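Local coordinates for Lin2634 protein (Listeria innocua, PDB 3MZO) that binds calcium ions and is probably an HD-domain phosphohydrolase related to the 5'-deoxynucleotidase YfbR, at residues B[44-52]-B[176-186]. Sequence-based numbering, arbitrary orientation. Where two conformers were deposited one is given.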
loop_
_atom_site.group_PDB
_atom_site.type_symbol
_atom_site.label_atom_id
_atom_site.label_comp_id
_atom_site.label_asym_id
_atom_site.label_seq_id
_atom_site.Cartn_x
_atom_site.Cartn_y
_atom_site.Cartn_z
ATOM N N PHE B 44 -0.854 -29.535 -13.656
ATOM C CA PHE B 44 0.288 -30.007 -14.388
ATOM C C PHE B 44 0.687 -31.407 -13.930
ATOM O O PHE B 44 0.937 -32.289 -14.753
ATOM C CB PHE B 44 1.491 -29.080 -14.289
ATOM C CG PHE B 44 2.728 -29.705 -14.832
ATOM C CD1 PHE B 44 2.910 -29.811 -16.185
ATOM C CD2 PHE B 44 3.679 -30.267 -13.977
ATOM C CE1 PHE B 44 4.045 -30.462 -16.707
ATOM C CE2 PHE B 44 4.807 -30.885 -14.484
ATOM C CZ PHE B 44 4.987 -30.977 -15.863
ATOM N N PHE B 45 0.754 -31.637 -12.620
ATOM C CA PHE B 45 1.105 -32.971 -12.156
ATOM C C PHE B 45 0.069 -34.025 -12.568
ATOM O O PHE B 45 0.425 -35.190 -12.828
ATOM C CB PHE B 45 1.411 -33.001 -10.638
ATOM C CG PHE B 45 2.704 -32.297 -10.268
ATOM C CD1 PHE B 45 3.884 -32.539 -10.969
ATOM C CD2 PHE B 45 2.735 -31.380 -9.217
ATOM C CE1 PHE B 45 5.060 -31.871 -10.643
ATOM C CE2 PHE B 45 3.921 -30.726 -8.878
ATOM C CZ PHE B 45 5.064 -30.961 -9.593
ATOM N N GLY B 46 -1.190 -33.638 -12.612
ATOM C CA GLY B 46 -2.241 -34.476 -13.157
ATOM C C GLY B 46 -1.907 -34.986 -14.573
ATOM O O GLY B 46 -2.108 -36.167 -14.879
ATOM N N ALA B 47 -1.405 -34.073 -15.411
ATOM C CA ALA B 47 -0.963 -34.385 -16.767
ATOM C C ALA B 47 0.176 -35.377 -16.738
ATOM O O ALA B 47 0.179 -36.338 -17.517
ATOM C CB ALA B 47 -0.559 -33.092 -17.521
ATOM N N VAL B 48 1.117 -35.184 -15.818
ATOM C CA VAL B 48 2.252 -36.074 -15.708
ATOM C C VAL B 48 1.784 -37.469 -15.313
ATOM O O VAL B 48 2.204 -38.456 -15.896
ATOM C CB VAL B 48 3.320 -35.561 -14.704
ATOM C CG1 VAL B 48 4.389 -36.616 -14.506
ATOM C CG2 VAL B 48 3.935 -34.223 -15.222
ATOM N N GLU B 49 0.884 -37.556 -14.339
ATOM C CA GLU B 49 0.332 -38.864 -13.960
ATOM C C GLU B 49 -0.453 -39.550 -15.106
ATOM O O GLU B 49 -0.308 -40.762 -15.350
ATOM C CB GLU B 49 -0.538 -38.718 -12.716
ATOM C CG GLU B 49 0.249 -38.261 -11.455
ATOM C CD GLU B 49 1.343 -39.211 -11.012
ATOM O OE1 GLU B 49 1.247 -40.435 -11.302
ATOM O OE2 GLU B 49 2.301 -38.727 -10.365
ATOM N N GLU B 50 -1.272 -38.777 -15.807
ATOM C CA GLU B 50 -2.020 -39.260 -16.970
ATOM C C GLU B 50 -1.024 -39.805 -18.018
ATOM O O GLU B 50 -1.193 -40.913 -18.580
ATOM C CB GLU B 50 -2.898 -38.108 -17.543
ATOM C CG GLU B 50 -3.678 -38.453 -18.800
ATOM C CD GLU B 50 -4.478 -37.294 -19.367
ATOM O OE1 GLU B 50 -3.900 -36.219 -19.677
ATOM O OE2 GLU B 50 -5.704 -37.481 -19.532
ATOM N N ASP B 51 0.013 -39.025 -18.285
ATOM C CA ASP B 51 1.020 -39.435 -19.248
ATOM C C ASP B 51 1.692 -40.762 -18.842
ATOM O O ASP B 51 2.066 -41.571 -19.694
ATOM C CB ASP B 51 2.050 -38.333 -19.407
ATOM C CG ASP B 51 3.195 -38.752 -20.285
ATOM O OD1 ASP B 51 3.081 -38.650 -21.535
ATOM O OD2 ASP B 51 4.189 -39.231 -19.708
ATOM N N ALA B 52 1.843 -40.984 -17.545
ATOM C CA ALA B 52 2.453 -42.226 -17.039
ATOM C C ALA B 52 1.466 -43.383 -17.033
ATOM O O ALA B 52 1.819 -44.494 -16.687
ATOM C CB ALA B 52 3.032 -42.005 -15.615
HETATM N N MSE B 176 6.402 -41.196 -6.929
HETATM C CA MSE B 176 5.430 -40.670 -7.884
HETATM C C MSE B 176 6.085 -40.188 -9.182
HETATM O O MSE B 176 7.125 -39.527 -9.167
HETATM C CB MSE B 176 4.663 -39.491 -7.271
HETATM C CG MSE B 176 3.746 -39.788 -6.088
HETATM SE SE MSE B 176 3.035 -38.114 -5.400
HETATM C CE MSE B 176 1.670 -37.768 -6.763
ATOM N N ALA B 177 5.426 -40.473 -10.303
ATOM C CA ALA B 177 5.865 -39.942 -11.608
ATOM C C ALA B 177 5.993 -38.409 -11.571
ATOM O O ALA B 177 6.961 -37.856 -12.085
ATOM C CB ALA B 177 4.905 -40.379 -12.708
ATOM N N SER B 178 5.028 -37.744 -10.942
ATOM C CA SER B 178 5.070 -36.273 -10.710
ATOM C C SER B 178 6.385 -35.751 -10.145
ATOM O O SER B 178 6.986 -34.814 -10.696
ATOM C CB SER B 178 3.960 -35.864 -9.728
ATOM O OG SER B 178 2.693 -36.064 -10.301
ATOM N N VAL B 179 6.813 -36.337 -9.032
ATOM C CA VAL B 179 8.019 -35.904 -8.358
ATOM C C VAL B 179 9.251 -36.373 -9.118
ATOM O O VAL B 179 10.256 -35.658 -9.139
ATOM C CB VAL B 179 8.046 -36.369 -6.870
ATOM C CG1 VAL B 179 9.394 -36.006 -6.191
ATOM C CG2 VAL B 179 6.864 -35.782 -6.123
ATOM N N LYS B 180 9.193 -37.541 -9.761
ATOM C CA LYS B 180 10.318 -37.960 -10.604
ATOM C C LYS B 180 10.488 -36.896 -11.677
ATOM O O LYS B 180 11.612 -36.461 -11.959
ATOM C CB LYS B 180 10.082 -39.325 -11.277
ATOM C CG LYS B 180 10.285 -40.558 -10.383
ATOM C CD LYS B 180 10.039 -41.839 -11.215
ATOM C CE LYS B 180 9.459 -42.971 -10.394
ATOM N NZ LYS B 180 10.421 -43.455 -9.390
ATOM N N TYR B 181 9.381 -36.475 -12.284
ATOM C CA TYR B 181 9.471 -35.425 -13.289
ATOM C C TYR B 181 10.031 -34.138 -12.708
ATOM O O TYR B 181 10.932 -33.543 -13.284
ATOM C CB TYR B 181 8.122 -35.128 -13.955
ATOM C CG TYR B 181 8.322 -34.179 -15.096
ATOM C CD1 TYR B 181 8.680 -34.657 -16.355
ATOM C CD2 TYR B 181 8.243 -32.800 -14.909
ATOM C CE1 TYR B 181 8.908 -33.793 -17.414
ATOM C CE2 TYR B 181 8.463 -31.920 -15.969
ATOM C CZ TYR B 181 8.792 -32.437 -17.219
ATOM O OH TYR B 181 9.036 -31.601 -18.265
ATOM N N PHE B 182 9.485 -33.690 -11.590
ATOM C CA PHE B 182 9.976 -32.467 -10.934
ATOM C C PHE B 182 11.507 -32.446 -10.681
ATOM O O PHE B 182 12.169 -31.452 -10.984
ATOM C CB PHE B 182 9.219 -32.197 -9.622
ATOM C CG PHE B 182 9.768 -31.031 -8.846
ATOM C CD1 PHE B 182 9.322 -29.742 -9.102
ATOM C CD2 PHE B 182 10.757 -31.224 -7.876
ATOM C CE1 PHE B 182 9.837 -28.661 -8.429
ATOM C CE2 PHE B 182 11.280 -30.143 -7.172
ATOM C CZ PHE B 182 10.805 -28.840 -7.470
ATOM N N LEU B 183 12.055 -33.534 -10.142
ATOM C CA LEU B 183 13.471 -33.583 -9.783
ATOM C C LEU B 183 14.362 -33.675 -11.026
ATOM O O LEU B 183 15.416 -33.045 -11.091
ATOM C CB LEU B 183 13.752 -34.785 -8.877
ATOM C CG LEU B 183 13.050 -34.759 -7.527
ATOM C CD1 LEU B 183 13.046 -36.169 -6.939
ATOM C CD2 LEU B 183 13.721 -33.733 -6.595
ATOM N N LYS B 184 13.929 -34.451 -12.016
ATOM C CA LYS B 184 14.701 -34.598 -13.237
ATOM C C LYS B 184 14.756 -33.304 -14.082
ATOM O O LYS B 184 15.817 -32.907 -14.575
ATOM C CB LYS B 184 14.126 -35.763 -14.052
ATOM C CG LYS B 184 14.944 -36.184 -15.271
ATOM C CD LYS B 184 14.166 -37.159 -16.166
ATOM C CE LYS B 184 14.945 -37.488 -17.438
ATOM N NZ LYS B 184 14.315 -38.601 -18.170
ATOM N N GLU B 185 13.620 -32.639 -14.239
ATOM C CA GLU B 185 13.508 -31.559 -15.222
ATOM C C GLU B 185 13.309 -30.166 -14.647
ATOM O O GLU B 185 13.895 -29.205 -15.153
ATOM C CB GLU B 185 12.364 -31.863 -16.189
ATOM C CG GLU B 185 12.523 -33.155 -16.974
ATOM C CD GLU B 185 13.686 -33.127 -17.964
ATOM O OE1 GLU B 185 14.226 -32.028 -18.261
ATOM O OE2 GLU B 185 14.049 -34.219 -18.451
ATOM N N ILE B 186 12.534 -30.037 -13.580
ATOM C CA ILE B 186 12.159 -28.712 -13.097
ATOM C C ILE B 186 13.192 -28.192 -12.105
ATOM O O ILE B 186 13.637 -27.069 -12.237
ATOM C CB ILE B 186 10.751 -28.714 -12.496
ATOM C CG1 ILE B 186 9.738 -29.210 -13.542
ATOM C CG2 ILE B 186 10.363 -27.315 -11.926
ATOM C CD1 ILE B 186 8.345 -29.358 -12.985
HETATM O O HOH W 1 2.866 -42.022 -9.913
#
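V48 sits between A177 and Y181, with its CG1 4.1 Å from Y181 CB. CG1 lies anti to the backbone N (chi1 173°), which sends this methyl over the first turn of the other helix. F44 CZ, at the ring edge, meets Y181 CE2 at 3.6 Å, and the rings are inclined at 59°. F45 CD1 is 3.5 Å from S178 CB, and its CE1 reaches on toward F182 CB.

At the polar edge, E49 bends at chi2 and brings its carboxylate to the start of helix 177-186. S178 OG gives one bond at 2.7 Å to the anti lone pair of E49 OE2. S178 N gives E49 OE2 another at 3.0 Å, from above the carboxylate plane. OE1 reaches A177 N through a water and also binds N54. The carboxylate thus meets the first two amides of the helix, and its charge probably suits the helix dipole.

The segment axes cross at 110° and come within 8.9 Å. This packs helix 177-191 against the C-terminal end of helix 31-51, which carries calcium ligand H34, in the all-helical HD-domain fold. F113 of the second subunit meets F44 edge-to-face. Helix 129-151 packs against F45, S178, F182 and I186. Helix 158-172 also covers F182.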